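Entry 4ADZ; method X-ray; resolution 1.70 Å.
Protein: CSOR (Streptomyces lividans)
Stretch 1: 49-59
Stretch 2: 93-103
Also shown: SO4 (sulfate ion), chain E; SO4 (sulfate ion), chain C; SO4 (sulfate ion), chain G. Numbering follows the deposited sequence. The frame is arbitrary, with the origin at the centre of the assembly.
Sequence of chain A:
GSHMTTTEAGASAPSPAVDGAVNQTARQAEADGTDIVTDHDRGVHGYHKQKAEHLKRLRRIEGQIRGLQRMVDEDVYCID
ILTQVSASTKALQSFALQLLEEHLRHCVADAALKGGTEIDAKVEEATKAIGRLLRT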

ATOM      1  N   LYS A  49      15.292  25.851  -3.868  1.00 41.95           N
ATOM      2  CA  LYS A  49      14.230  25.552  -4.843  1.00 40.49           C
ATOM      3  C   LYS A  49      13.425  24.299  -4.431  1.00 39.37           C
ATOM      4  O   LYS A  49      12.179  24.275  -4.554  1.00 35.77           O
ATOM      5  CB  LYS A  49      14.785  25.397  -6.263  1.00 40.03           C
ATOM      6  N   GLN A  50      14.138  23.272  -3.965  1.00 34.14           N
ATOM      7  CA  GLN A  50      13.523  22.040  -3.471  1.00 32.57           C
ATOM      8  C   GLN A  50      12.664  22.322  -2.226  1.00 27.65           C
ATOM      9  O   GLN A  50      11.591  21.757  -2.045  1.00 26.50           O
ATOM     10  CB  GLN A  50      14.603  20.985  -3.152  1.00 32.42           C
ATOM     11  CG  GLN A  50      15.017  20.140  -4.351  1.00 36.91           C
ATOM     12  CD  GLN A  50      16.306  19.373  -4.099  0.50 36.55           C
ATOM     13  OE1 GLN A  50      16.420  18.206  -4.439  0.50 39.95           O
ATOM     14  NE2 GLN A  50      17.272  20.028  -3.472  0.50 38.13           N
ATOM     15  N   LYS A  51      13.131  23.197  -1.368  1.00 25.91           N
ATOM     16  CA  LYS A  51      12.381  23.543  -0.193  1.00 27.05           C
ATOM     17  C   LYS A  51      11.057  24.205  -0.548  1.00 26.57           C
ATOM     18  O   LYS A  51      10.032  23.893   0.083  1.00 23.73           O
ATOM     19  CB  LYS A  51      13.159  24.459   0.698  1.00 26.98           C
ATOM     20  CG  LYS A  51      12.480  24.692   2.019  1.00 28.96           C
ATOM     21  CD  LYS A  51      13.470  25.299   2.983  1.00 32.80           C
ATOM     22  CE  LYS A  51      12.780  26.041   4.079  1.00 31.76           C
ATOM     23  NZ  LYS A  51      13.850  26.534   4.990  1.00 33.33           N
ATOM     24  N   ALA A  52      11.098  25.131  -1.510  1.00 24.44           N
ATOM     25  CA  ALA A  52       9.905  25.880  -1.898  1.00 24.49           C
ATOM     26  C   ALA A  52       8.905  24.905  -2.512  1.00 22.34           C
ATOM     27  O   ALA A  52       7.721  24.956  -2.226  1.00 21.70           O
ATOM     28  CB  ALA A  52      10.260  26.998  -2.890  1.00 22.65           C
ATOM     29  N   GLU A  53       9.413  23.987  -3.306  1.00 22.77           N
ATOM     30  CA  GLU A  53       8.599  23.000  -3.984  1.00 26.37           C
ATOM     31  C   GLU A  53       7.927  22.067  -2.942  1.00 22.97           C
ATOM     32  O   GLU A  53       6.774  21.746  -3.066  1.00 19.18           O
ATOM     33  CB  GLU A  53       9.476  22.178  -4.933  1.00 32.47           C
ATOM     34  CG  GLU A  53       8.726  21.451  -6.040  1.00 40.63           C
ATOM     35  CD  GLU A  53       8.343  19.989  -5.749  1.00 47.48           C
ATOM     36  OE1 GLU A  53       8.770  19.383  -4.726  1.00 53.69           O
ATOM     37  OE2 GLU A  53       7.590  19.431  -6.590  1.00 50.89           O
ATOM     38  N   HIS A  54       8.660  21.670  -1.917  1.00 20.99           N
ATOM     39  CA  HIS A  54       8.096  20.823  -0.836  1.00 19.55           C
ATOM     40  C   HIS A  54       7.005  21.531  -0.086  1.00 18.13           C
ATOM     41  O   HIS A  54       5.966  20.942   0.253  1.00 16.75           O
ATOM     42  CB  HIS A  54       9.177  20.411   0.175  1.00 19.97           C
ATOM     43  CG  HIS A  54      10.302  19.583  -0.426  1.00 21.62           C
ATOM     44  ND1 HIS A  54      10.222  18.987  -1.652  1.00 23.86           N
ATOM     45  CD2 HIS A  54      11.549  19.291   0.072  1.00 21.98           C
ATOM     46  CE1 HIS A  54      11.393  18.355  -1.907  1.00 23.81           C
ATOM     47  NE2 HIS A  54      12.206  18.573  -0.863  1.00 25.37           N
ATOM     48  N   LEU A  55       7.233  22.796   0.249  1.00 17.85           N
ATOM     49  CA  LEU A  55       6.203  23.552   0.952  1.00 16.52           C
ATOM     50  C   LEU A  55       4.934  23.695   0.108  1.00 16.81           C
ATOM     51  O   LEU A  55       3.855  23.589   0.643  1.00 15.95           O
ATOM     52  CB  LEU A  55       6.740  24.935   1.346  1.00 16.59           C
ATOM     53  CG  LEU A  55       7.752  24.918   2.497  1.00 16.87           C
ATOM     54  CD1 LEU A  55       8.411  26.317   2.561  1.00 18.29           C
ATOM     55  CD2 LEU A  55       7.161  24.508   3.823  1.00 17.75           C
ATOM     56  N   LYS A  56       5.087  23.942  -1.178  1.00 17.10           N
ATOM     57  CA  LYS A  56       3.962  24.083  -2.111  1.00 18.86           C
ATOM     58  C   LYS A  56       3.182  22.788  -2.175  1.00 17.66           C
ATOM     59  O   LYS A  56       1.964  22.817  -2.117  1.00 17.48           O
ATOM     60  CB  LYS A  56       4.399  24.495  -3.527  1.00 21.21           C
ATOM     61  N   ARG A  57       3.879  21.653  -2.247  1.00 18.16           N
ATOM     62  CA  ARG A  57       3.188  20.330  -2.199  1.00 16.23           C
ATOM     63  C   ARG A  57       2.383  20.178  -0.894  1.00 15.55           C
ATOM     64  O   ARG A  57       1.249  19.717  -0.916  1.00 14.78           O
ATOM     65  CB  ARG A  57       4.224  19.193  -2.334  1.00 17.47           C
ATOM     66  CG  ARG A  57       4.769  18.983  -3.735  1.00 19.33           C
ATOM     67  CD  ARG A  57       5.853  17.925  -3.700  1.00 23.34           C
ATOM     68  NE  ARG A  57       6.282  17.401  -4.984  0.50 21.21           N
ATOM     69  CZ  ARG A  57       5.828  16.291  -5.559  0.50 22.47           C
ATOM     70  NH1 ARG A  57       4.851  15.542  -5.046  0.50 19.26           N
ATOM     71  NH2 ARG A  57       6.367  15.951  -6.714  0.50 24.77           N
ATOM     72  N   LEU A  58       2.937  20.566   0.254  1.00 13.15           N
ATOM     73  CA  LEU A  58       2.226  20.391   1.511  1.00 13.68           C
ATOM     74  C   LEU A  58       1.025  21.366   1.659  1.00 13.64           C
ATOM     75  O   LEU A  58       0.034  21.048   2.293  1.00 13.52           O
ATOM     76  CB  LEU A  58       3.204  20.546   2.688  1.00 13.87           C
ATOM     77  CG  LEU A  58       4.181  19.381   2.818  1.00 14.16           C
ATOM     78  CD1 LEU A  58       5.282  19.744   3.823  1.00 14.75           C
ATOM     79  CD2 LEU A  58       3.516  18.038   3.193  1.00 13.69           C
ATOM     80  N   ARG A  59       1.192  22.577   1.166  1.00 14.93           N
ATOM     81  CA  ARG A  59       0.027  23.554   1.062  1.00 16.13           C
ATOM     82  C   ARG A  59      -1.148  22.936   0.331  1.00 14.86           C
ATOM     83  O   ARG A  59      -2.294  23.032   0.794  1.00 14.57           O
ATOM     84  CB  ARG A  59       0.447  24.852   0.355  1.00 19.36           C
ATOM     85  CG  ARG A  59       1.281  25.736   1.258  1.00 25.51           C
ATOM     86  CD  ARG A  59       1.760  26.980   0.500  1.00 28.36           C
ATOM     87  NE  ARG A  59       0.675  27.732  -0.132  1.00 31.17           N
ATOM     88  CZ  ARG A  59       0.864  28.720  -1.025  1.00 39.96           C
ATOM     89  NH1 ARG A  59       2.100  29.060  -1.434  1.00 38.29           N
ATOM     90  NH2 ARG A  59      -0.178  29.364  -1.536  1.00 37.35           N
ATOM     91  N   GLN A  93       2.320  10.322  -0.572  1.00 12.81           N
ATOM     92  CA  GLN A  93       3.284   9.300  -1.045  1.00 14.54           C
ATOM     93  C   GLN A  93       4.227   9.893  -2.071  1.00 14.16           C
ATOM     94  O   GLN A  93       5.462   9.664  -2.013  1.00 13.56           O
ATOM     95  CB  GLN A  93       2.578   8.079  -1.591  1.00 17.23           C
ATOM     96  CG  GLN A  93       1.893   7.234  -0.529  1.00 21.03           C
ATOM     97  CD  GLN A  93       1.157   6.027  -1.157  1.00 27.66           C
ATOM     98  OE1 GLN A  93       0.660   6.085  -2.288  1.00 30.77           O
ATOM     99  NE2 GLN A  93       1.226   4.900  -0.482  1.00 35.00           N
ATOM    100  N   SER A  94       3.695  10.740  -2.962  1.00 13.44           N
ATOM    101  CA  SER A  94       4.489  11.347  -3.991  1.00 14.55           C
ATOM    102  C   SER A  94       5.488  12.293  -3.339  1.00 14.85           C
ATOM    103  O   SER A  94       6.619  12.346  -3.782  1.00 14.17           O
ATOM    104  CB  SER A  94       3.644  12.134  -5.005  1.00 17.01           C
ATOM    105  OG  SER A  94       4.463  12.907  -5.890  1.00 22.73           O
ATOM    106  N   PHE A  95       5.032  13.059  -2.349  1.00 13.95           N
ATOM    107  CA  PHE A  95       5.896  13.965  -1.520  1.00 13.26           C
ATOM    108  C   PHE A  95       7.031  13.135  -0.854  1.00 12.36           C
ATOM    109  O   PHE A  95       8.236  13.496  -0.936  1.00 13.50           O
ATOM    110  CB  PHE A  95       5.045  14.688  -0.460  1.00 14.08           C
ATOM    111  CG  PHE A  95       5.848  15.466   0.573  1.00 14.18           C
ATOM    112  CD1 PHE A  95       6.391  16.710   0.284  1.00 15.86           C
ATOM    113  CD2 PHE A  95       6.030  14.966   1.831  1.00 14.79           C
ATOM    114  CE1 PHE A  95       7.133  17.408   1.246  1.00 17.60           C
ATOM    115  CE2 PHE A  95       6.744  15.670   2.809  1.00 15.55           C
ATOM    116  CZ  PHE A  95       7.301  16.880   2.506  1.00 15.87           C
ATOM    117  N   ALA A  96       6.681  12.004  -0.280  1.00 12.14           N
ATOM    118  CA  ALA A  96       7.647  11.135   0.435  1.00 12.19           C
ATOM    119  C   ALA A  96       8.722  10.645  -0.563  1.00 14.31           C
ATOM    120  O   ALA A  96       9.927  10.690  -0.278  1.00 14.14           O
ATOM    121  CB  ALA A  96       6.940   9.956   1.091  1.00 11.81           C
ATOM    122  N   LEU A  97       8.299  10.265  -1.754  1.00 13.60           N
ATOM    123  CA  LEU A  97       9.241   9.755  -2.763  1.00 16.27           C
ATOM    124  C   LEU A  97      10.193  10.809  -3.234  1.00 16.08           C
ATOM    125  O   LEU A  97      11.375  10.536  -3.473  1.00 16.80           O
ATOM    126  CB  LEU A  97       8.506   9.147  -3.946  1.00 17.92           C
ATOM    127  CG  LEU A  97       7.803   7.834  -3.732  1.00 22.52           C
ATOM    128  CD1 LEU A  97       6.769   7.571  -4.851  1.00 25.39           C
ATOM    129  CD2 LEU A  97       8.840   6.724  -3.677  1.00 27.69           C
ATOM    130  N   GLN A  98       9.712  12.035  -3.364  1.00 15.42           N
ATOM    131  CA  GLN A  98      10.562  13.150  -3.745  1.00 17.66           C
ATOM    132  C   GLN A  98      11.626  13.416  -2.673  1.00 16.78           C
ATOM    133  O   GLN A  98      12.813  13.631  -2.990  1.00 14.75           O
ATOM    134  CB  GLN A  98       9.738  14.400  -3.952  1.00 20.65           C
ATOM    135  CG  GLN A  98       9.036  14.410  -5.308  1.00 24.35           C
ATOM    136  N   LEU A  99      11.205  13.383  -1.416  1.00 15.51           N
ATOM    137  CA  LEU A  99      12.200  13.558  -0.309  1.00 17.26           C
ATOM    138  C   LEU A  99      13.198  12.380  -0.277  1.00 15.53           C
ATOM    139  O   LEU A  99      14.398  12.591  -0.089  1.00 14.57           O
ATOM    140  CB  LEU A  99      11.526  13.706   1.040  1.00 18.57           C
ATOM    141  CG  LEU A  99      11.133  15.088   1.549  1.00 22.82           C
ATOM    142  CD1 LEU A  99      10.204  15.685   0.515  1.00 25.67           C
ATOM    143  CD2 LEU A  99      10.475  14.857   2.909  1.00 26.51           C
ATOM    144  N   LEU A 100      12.734  11.179  -0.543  1.00 15.07           N
ATOM    145  CA  LEU A 100      13.629  10.028  -0.534  1.00 16.97           C
ATOM    146  C   LEU A 100      14.652  10.118  -1.670  1.00 16.19           C
ATOM    147  O   LEU A 100      15.838   9.882  -1.482  1.00 15.12           O
ATOM    148  CB  LEU A 100      12.841   8.769  -0.692  1.00 17.83           C
ATOM    149  CG  LEU A 100      13.642   7.511  -0.672  1.00 19.46           C
ATOM    150  CD1 LEU A 100      14.253   7.413   0.752  1.00 23.05           C
ATOM    151  CD2 LEU A 100      12.767   6.324  -1.024  1.00 22.90           C
ATOM    152  N   GLU A 101      14.186  10.440  -2.868  1.00 15.22           N
ATOM    153  CA  GLU A 101      15.073  10.608  -3.985  1.00 15.97           C
ATOM    154  C   GLU A 101      16.162  11.668  -3.691  1.00 15.69           C
ATOM    155  O   GLU A 101      17.355  11.409  -3.899  1.00 15.62           O
ATOM    156  CB  GLU A 101      14.278  11.018  -5.257  1.00 18.61           C
ATOM    157  CG  GLU A 101      15.225  11.155  -6.433  1.00 20.48           C
ATOM    158  CD  GLU A 101      14.564  11.121  -7.781  1.00 29.94           C
ATOM    159  OE1 GLU A 101      13.328  11.282  -7.806  1.00 31.72           O
ATOM    160  OE2 GLU A 101      15.309  10.963  -8.805  1.00 34.97           O
ATOM    161  N   GLU A 102      15.763  12.821  -3.180  1.00 14.47           N
ATOM    162  CA  GLU A 102      16.679  13.889  -2.837  1.00 15.97           C
ATOM    163  C   GLU A 102      17.719  13.395  -1.795  1.00 14.35           C
ATOM    164  O   GLU A 102      18.941  13.622  -1.937  1.00 14.98           O
ATOM    165  CB  GLU A 102      15.909  15.118  -2.313  1.00 18.93           C
ATOM    166  CG  GLU A 102      16.813  16.245  -1.841  1.00 23.87           C
ATOM    167  CD  GLU A 102      16.053  17.497  -1.331  1.00 31.03           C
ATOM    168  OE1 GLU A 102      14.798  17.466  -1.247  1.00 34.69           O
ATOM    169  OE2 GLU A 102      16.739  18.493  -0.999  1.00 36.66           O
ATOM    170  N   HIS A 103      17.249  12.671  -0.795  1.00 13.82           N
ATOM    171  CA  HIS A 103      18.142  12.080   0.212  1.00 13.15           C
ATOM    172  C   HIS A 103      19.124  11.109  -0.365  1.00 13.29           C
ATOM    173  O   HIS A 103      20.347  11.167  -0.047  1.00 14.37           O
ATOM    174  CB  HIS A 103      17.323  11.362   1.235  1.00 13.83           C
ATOM    175  CG  HIS A 103      18.128  10.727   2.329  1.00 13.63           C
ATOM    176  ND1 HIS A 103      19.020  11.441   3.082  1.00 15.21           N
ATOM    177  CD2 HIS A 103      18.085   9.449   2.856  1.00 14.79           C
ATOM    178  CE1 HIS A 103      19.519  10.619   4.041  1.00 15.61           C
ATOM    179  NE2 HIS A 103      18.989   9.392   3.861  1.00 15.80           N
TER
HETATM  180  S   SO4 E1136      -3.240  28.276   0.851  1.00 36.18           S
HETATM  181  O1  SO4 E1136      -2.116  27.307   1.048  1.00 40.64           O
HETATM  182  O2  SO4 E1136      -4.552  27.631   0.710  1.00 37.24           O
HETATM  183  O3  SO4 E1136      -3.092  29.030  -0.423  1.00 44.09           O
HETATM  184  O4  SO4 E1136      -3.210  29.212   2.016  1.00 36.29           O
HETATM  185  S   SO4 C1134      20.580  14.554   3.741  0.70 30.81           S
HETATM  186  O1  SO4 C1134      21.514  13.423   4.116  0.70 28.26           O
HETATM  187  O2  SO4 C1134      19.572  13.982   2.832  0.70 20.82           O
HETATM  188  O3  SO4 C1134      21.307  15.593   2.934  0.70 25.46           O
HETATM  189  O4  SO4 C1134      20.175  15.172   5.049  0.70 23.49           O
HETATM  190  S   SO4 G1138      20.150  17.931  -5.442  0.50 46.43           S
HETATM  191  O1  SO4 G1138      21.562  18.351  -5.460  0.50 42.77           O
HETATM  192  O2  SO4 G1138      20.121  16.462  -5.608  0.50 42.03           O
HETATM  193  O3  SO4 G1138      19.468  18.557  -6.602  0.50 44.27           O
HETATM  194  O4  SO4 G1138      19.502  18.343  -4.163  0.50 38.16           O

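Two hydrogen bonds tie the helix of residues 49–59 to the helix of residues 93–103. In the first, His54 NE2 donates to Glu102 OE1 at 2.8 Å, with an N-H...acceptor angle of 160°. The carboxylate oxygen lies at the edge of the imidazole, near its plane, where the N-H bond of a histidine points, so the short distance is matched by good direction. In the second, Arg57 NH1 donates to Ser94 OG, also at 2.8 Å and with an angle of 156°; here too the acceptor sits near the plane of the donor group, at the edge of the guanidinium.

Both donors are also engaged within their own helix, by Glu53. Glu53 OE2 accepts from Arg57 NE at 2.9 Å, a salt bridge between residues one helical turn apart, while Glu53 OE1 receives a weak hydrogen bond from His54 ND1, at 3.4 Å. The carboxylate of Glu53 thus meets both residues that donate hydrogen bonds to the second helix, although Glu53 itself scarcely touches that helix. With NE held by Glu53 and NH1 by Ser94, the arginine head is fixed from both helices. The imidazole is likewise engaged at both nitrogens, strongly at NE2 and weakly at ND1.

Glu102 has a second neighbour in Gln50, whose NE2 approaches Glu102 OE2 to 3.0 Å. The angle is poor, and the pair does not count as a hydrogen bond despite its closeness. Gln50 NE2 does donate to a sulfate ion, reaching O4 of the chain G sulfate at 2.9 Å.

Packing fills the space between these polar links. Leu99 lies over one face of the His54 ring, its CD1 3.7 Å from the ring centroid and only 6° off the normal, a nearly ideal CH-pi arrangement. Phe95 turns its edge toward the face of the same histidine in an offset edge-to-face pair, the planes at 87° and the centroids 5.9 Å apart. The face of the Phe95 ring is covered in turn by Leu58, whose CD2 stands 3.9 Å from the centroid, 8° off the normal; Leu58 CD1 adds an apolar contact with Phe95 CZ at 3.7 Å. At the edge of the phenyl ring, the aliphatic part of Arg57 comes near, with CD 4.2 Å from Phe95 CD1. Farther along that side chain, Gln98 CG packs over one face of the guanidinium, 3.4 Å from Arg57 NH2; the Gln98 side chain is not modelled beyond CG, so its amide cannot be placed.

The helices that carry these side chains run nearly antiparallel, at 166°, with axes 10.6 Å apart at closest approach. In this antiparallel arrangement Gln50 lies across from Glu102 (CA to CA, 8.8 Å) and Arg57 across from Phe95 (CA to CA, 7.0 Å). In all, 465 Å² is buried, counting both sides.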